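Nematode fatty acid retinoid binding protein (Necator americanus, PDB 4XCP) probably binds lipids such as fatty acids and retinol, and holds palmitic acid within an all-helical fold. Local coordinates at residues 50-55 / 113-118. Sequence-based numbering, arbitrary orientation.
Sequences EVFKAG and RYYTGN. With PLM (palmitic acid), chain B.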
ATOM      1  N   GLU A  50       8.113  -7.872 -14.255  1.00 18.41           N
ATOM      2  CA  GLU A  50       9.156  -7.444 -15.212  1.00 19.03           C
ATOM      3  C   GLU A  50       9.527  -5.962 -15.022  1.00 22.87           C
ATOM      4  O   GLU A  50      10.704  -5.625 -15.046  1.00 23.11           O
ATOM      5  CB  GLU A  50       8.713  -7.691 -16.669  1.00 19.93           C
ATOM      6  CG  GLU A  50       8.762  -9.153 -17.052  1.00 22.86           C
ATOM      7  CD  GLU A  50       8.090  -9.488 -18.365  1.00 27.34           C
ATOM      8  OE1 GLU A  50       7.365  -8.630 -18.910  1.00 17.97           O
ATOM      9  OE2 GLU A  50       8.222 -10.647 -18.805  1.00 22.12           O
ATOM     10  N   VAL A  51       8.525  -5.083 -14.836  1.00 19.04           N
ATOM     11  CA  VAL A  51       8.787  -3.661 -14.585  1.00 19.25           C
ATOM     12  C   VAL A  51       9.566  -3.520 -13.254  1.00 22.83           C
ATOM     13  O   VAL A  51      10.573  -2.831 -13.211  1.00 22.26           O
ATOM     14  CB  VAL A  51       7.493  -2.789 -14.627  1.00 22.01           C
ATOM     15  CG1 VAL A  51       7.759  -1.365 -14.110  1.00 21.58           C
ATOM     16  CG2 VAL A  51       6.933  -2.737 -16.042  1.00 21.45           C
ATOM     17  N   PHE A  52       9.124  -4.200 -12.193  1.00 21.67           N
ATOM     18  CA  PHE A  52       9.808  -4.128 -10.906  1.00 21.95           C
ATOM     19  C   PHE A  52      11.276  -4.587 -11.038  1.00 26.40           C
ATOM     20  O   PHE A  52      12.182  -3.911 -10.541  1.00 25.22           O
ATOM     21  CB  PHE A  52       9.075  -4.934  -9.805  1.00 23.53           C
ATOM     22  CG  PHE A  52       9.871  -4.938  -8.507  1.00 25.06           C
ATOM     23  CD1 PHE A  52       9.809  -3.856  -7.628  1.00 28.12           C
ATOM     24  CD2 PHE A  52      10.746  -5.980  -8.211  1.00 27.34           C
ATOM     25  CE1 PHE A  52      10.587  -3.836  -6.451  1.00 28.93           C
ATOM     26  CE2 PHE A  52      11.505  -5.971  -7.023  1.00 30.40           C
ATOM     27  CZ  PHE A  52      11.419  -4.895  -6.157  1.00 27.89           C
ATOM     28  N   LYS A  53      11.496  -5.716 -11.731  1.00 23.73           N
ATOM     29  CA  LYS A  53      12.823  -6.294 -11.944  1.00 23.67           C
ATOM     30  C   LYS A  53      13.758  -5.421 -12.801  1.00 28.04           C
ATOM     31  O   LYS A  53      14.970  -5.502 -12.621  1.00 30.00           O
ATOM     32  CB  LYS A  53      12.716  -7.719 -12.504  1.00 25.77           C
ATOM     33  CG  LYS A  53      12.237  -8.744 -11.467  1.00 44.41           C
ATOM     34  CD  LYS A  53      13.282  -9.070 -10.400  1.00 60.46           C
ATOM     35  CE  LYS A  53      12.642  -9.629  -9.152  1.00 78.11           C
ATOM     36  NZ  LYS A  53      13.657  -9.992  -8.126  1.00 89.06           N
ATOM     37  N   ALA A  54      13.202  -4.573 -13.692  1.00 22.04           N
ATOM     38  CA  ALA A  54      13.966  -3.666 -14.551  1.00 22.07           C
ATOM     39  C   ALA A  54      14.281  -2.354 -13.811  1.00 25.83           C
ATOM     40  O   ALA A  54      14.909  -1.463 -14.370  1.00 25.25           O
ATOM     41  CB  ALA A  54      13.211  -3.395 -15.859  1.00 22.39           C
ATOM     42  N   GLY A  55      13.828  -2.265 -12.559  1.00 22.28           N
ATOM     43  CA  GLY A  55      14.113  -1.167 -11.653  1.00 20.57           C
ATOM     44  C   GLY A  55      15.500  -1.325 -11.050  1.00 23.53           C
ATOM     45  O   GLY A  55      16.282  -2.167 -11.525  1.00 21.44           O
ATOM     46  N   ARG A 113       8.748  -7.579  -1.489  1.00 30.92           N
ATOM     47  CA  ARG A 113       8.943  -8.969  -1.093  1.00 31.15           C
ATOM     48  C   ARG A 113       8.063  -9.965  -1.876  1.00 35.51           C
ATOM     49  O   ARG A 113       8.457 -11.125  -2.004  1.00 36.12           O
ATOM     50  CB  ARG A 113       8.782  -9.117   0.419  1.00 29.71           C
ATOM     51  CG  ARG A 113       9.927  -8.448   1.170  1.00 33.85           C
ATOM     52  CD  ARG A 113       9.958  -8.869   2.615  1.00 36.48           C
ATOM     53  NE  ARG A 113      10.212 -10.304   2.731  1.00 35.18           N
ATOM     54  CZ  ARG A 113      10.049 -10.995   3.850  1.00 50.01           C
ATOM     55  NH1 ARG A 113       9.647 -10.392   4.959  1.00 37.10           N
ATOM     56  NH2 ARG A 113      10.298 -12.296   3.871  1.00 40.28           N
ATOM     57  N   TYR A 114       6.904  -9.521  -2.414  1.00 31.32           N
ATOM     58  CA  TYR A 114       6.021 -10.371  -3.229  1.00 30.71           C
ATOM     59  C   TYR A 114       6.538 -10.490  -4.673  1.00 40.50           C
ATOM     60  O   TYR A 114       6.145 -11.418  -5.388  1.00 40.39           O
ATOM     61  CB  TYR A 114       4.571  -9.853  -3.236  1.00 28.86           C
ATOM     62  CG  TYR A 114       3.798 -10.152  -1.969  1.00 26.83           C
ATOM     63  CD1 TYR A 114       3.252 -11.414  -1.742  1.00 27.32           C
ATOM     64  CD2 TYR A 114       3.623  -9.178  -0.989  1.00 26.59           C
ATOM     65  CE1 TYR A 114       2.600 -11.715  -0.545  1.00 24.17           C
ATOM     66  CE2 TYR A 114       2.911  -9.449   0.181  1.00 26.72           C
ATOM     67  CZ  TYR A 114       2.407 -10.719   0.401  1.00 28.93           C
ATOM     68  OH  TYR A 114       1.741 -10.983   1.571  1.00 29.81           O
ATOM     69  N   TYR A 115       7.390  -9.534  -5.105  1.00 41.69           N
ATOM     70  CA  TYR A 115       7.981  -9.493  -6.448  1.00 43.62           C
ATOM     71  C   TYR A 115       9.246 -10.307  -6.484  1.00 53.37           C
ATOM     72  O   TYR A 115       9.447 -11.082  -7.414  1.00 53.48           O
ATOM     73  CB  TYR A 115       8.332  -8.062  -6.840  1.00 44.25           C
ATOM     74  CG  TYR A 115       7.174  -7.198  -7.279  1.00 45.66           C
ATOM     75  CD1 TYR A 115       6.278  -7.638  -8.253  1.00 47.19           C
ATOM     76  CD2 TYR A 115       7.036  -5.897  -6.805  1.00 46.46           C
ATOM     77  CE1 TYR A 115       5.238  -6.822  -8.698  1.00 47.52           C
ATOM     78  CE2 TYR A 115       6.021  -5.062  -7.265  1.00 47.23           C
ATOM     79  CZ  TYR A 115       5.121  -5.530  -8.207  1.00 54.22           C
ATOM     80  OH  TYR A 115       4.141  -4.690  -8.661  1.00 56.91           O
ATOM     81  N   THR A 116      10.109 -10.113  -5.478  1.00 54.21           N
ATOM     82  CA  THR A 116      11.370 -10.831  -5.347  1.00 56.58           C
ATOM     83  C   THR A 116      11.109 -12.209  -4.683  1.00 63.55           C
ATOM     84  O   THR A 116       9.949 -12.651  -4.584  1.00 63.39           O
ATOM     85  CB  THR A 116      12.443  -9.927  -4.671  1.00 70.05           C
ATOM     86  OG1 THR A 116      13.739 -10.479  -4.907  1.00 76.22           O
ATOM     87  CG2 THR A 116      12.220  -9.721  -3.167  1.00 68.63           C
ATOM     88  N   GLY A 117      12.188 -12.879  -4.283  1.00 61.06           N
ATOM     89  CA  GLY A 117      12.113 -14.169  -3.616  1.00 61.30           C
ATOM     90  C   GLY A 117      11.667 -14.033  -2.173  1.00 63.38           C
ATOM     91  O   GLY A 117      11.920 -13.001  -1.532  1.00 63.58           O
ATOM     92  N   ASN A 118      10.973 -15.082  -1.671  1.00 56.07           N
ATOM     93  CA  ASN A 118      10.468 -15.223  -0.301  1.00 53.67           C
ATOM     94  C   ASN A 118       9.454 -14.102   0.083  1.00 48.83           C
ATOM     95  O   ASN A 118       9.818 -12.996   0.497  1.00 48.16           O
ATOM     96  CB  ASN A 118      11.643 -15.386   0.700  1.00 56.76           C
ATOM     97  CG  ASN A 118      11.465 -14.824   2.084  1.00 92.13           C
ATOM     98  OD1 ASN A 118      12.108 -13.832   2.442  1.00 91.80           O
ATOM     99  ND2 ASN A 118      10.594 -15.434   2.886  1.00 84.05           N
TER
HETATM  100  C1  PLM B 201       0.688  -4.826  -0.427  1.00 53.44           C
HETATM  101  O1  PLM B 201      -0.031  -4.457  -1.451  1.00 57.60           O
HETATM  102  O2  PLM B 201       0.980  -4.070   0.487  1.00 55.61           O
HETATM  103  C2  PLM B 201       1.109  -6.267  -0.469  1.00 46.98           C
HETATM  104  C3  PLM B 201       0.704  -7.060  -1.708  1.00 43.07           C
HETATM  105  C4  PLM B 201       1.635  -6.879  -2.889  1.00 41.00           C
HETATM  106  C5  PLM B 201       1.232  -7.652  -4.126  1.00 38.87           C
HETATM  107  C6  PLM B 201       2.261  -7.641  -5.247  1.00 39.01           C
HETATM  108  C7  PLM B 201       1.814  -6.966  -6.536  1.00 38.20           C
HETATM  109  C8  PLM B 201       1.801  -5.465  -6.448  1.00 37.63           C
HETATM  110  C9  PLM B 201       1.275  -4.767  -7.654  1.00 37.04           C
HETATM  111  CA  PLM B 201       0.340  -3.633  -7.340  1.00 39.44           C
HETATM  112  CB  PLM B 201       0.927  -2.240  -7.317  1.00 42.30           C
HETATM  113  CC  PLM B 201      -0.116  -1.123  -7.139  1.00 44.30           C
HETATM  114  CD  PLM B 201      -0.686  -0.930  -5.719  1.00 44.97           C
HETATM  115  CE  PLM B 201      -1.688  -1.991  -5.256  1.00 43.88           C
HETATM  116  CF  PLM B 201      -2.371  -1.697  -3.946  1.00 43.22           C
HETATM  117  CG  PLM B 201      -1.605  -2.099  -2.702  1.00 42.05           C
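Phe52 and Tyr115 lay their rings against each other in an offset, near-parallel pair, with planes inclined by 17° and centroids 4.8 Å apart. The slide between the rings is large and they barely overlap: Tyr115 CD2 comes down on one face of the phenylalanine, near its rim and 3.4 Å from Phe52 CG. Phe52 CB, outside the ring, covers one face of the tyrosine in a CH-pi contact, 3.9 Å from the Tyr115 ring centroid. With CG anti to the backbone N (chi1 175°), the Phe52 ring is set beside its own carbonyl carbon. The close packing continues along Tyr115, whose CB touches Phe52 CD2 at 3.5 Å. At its far end Tyr115 meets palmitic acid, CZ lying 3.8 Å from C8 of the ligand; the tyrosine thus touches Phe52 at CB, CG and CD2 and the acyl chain at its phenol end. Tyr114, the preceding residue, packs on the same ligand, its CD2 3.6 Å from C4 of the palmitic acid.

The solvent side is much looser. Lys53, bent at chi2 (-72°), extends its amine to Thr116, and NZ makes a weak hydrogen bond of 3.3 Å to OG1 there; Thr116 is itself poorly ordered. The carbonyl of Tyr115 is hydrogen-bonded by Lys49.

The contact joins the last turn of helix 42-53 to the C-terminal part of helix 94-115 and the loop after it, at the surface of the lipid-binding fold, while Val51 packs on helix 60-70.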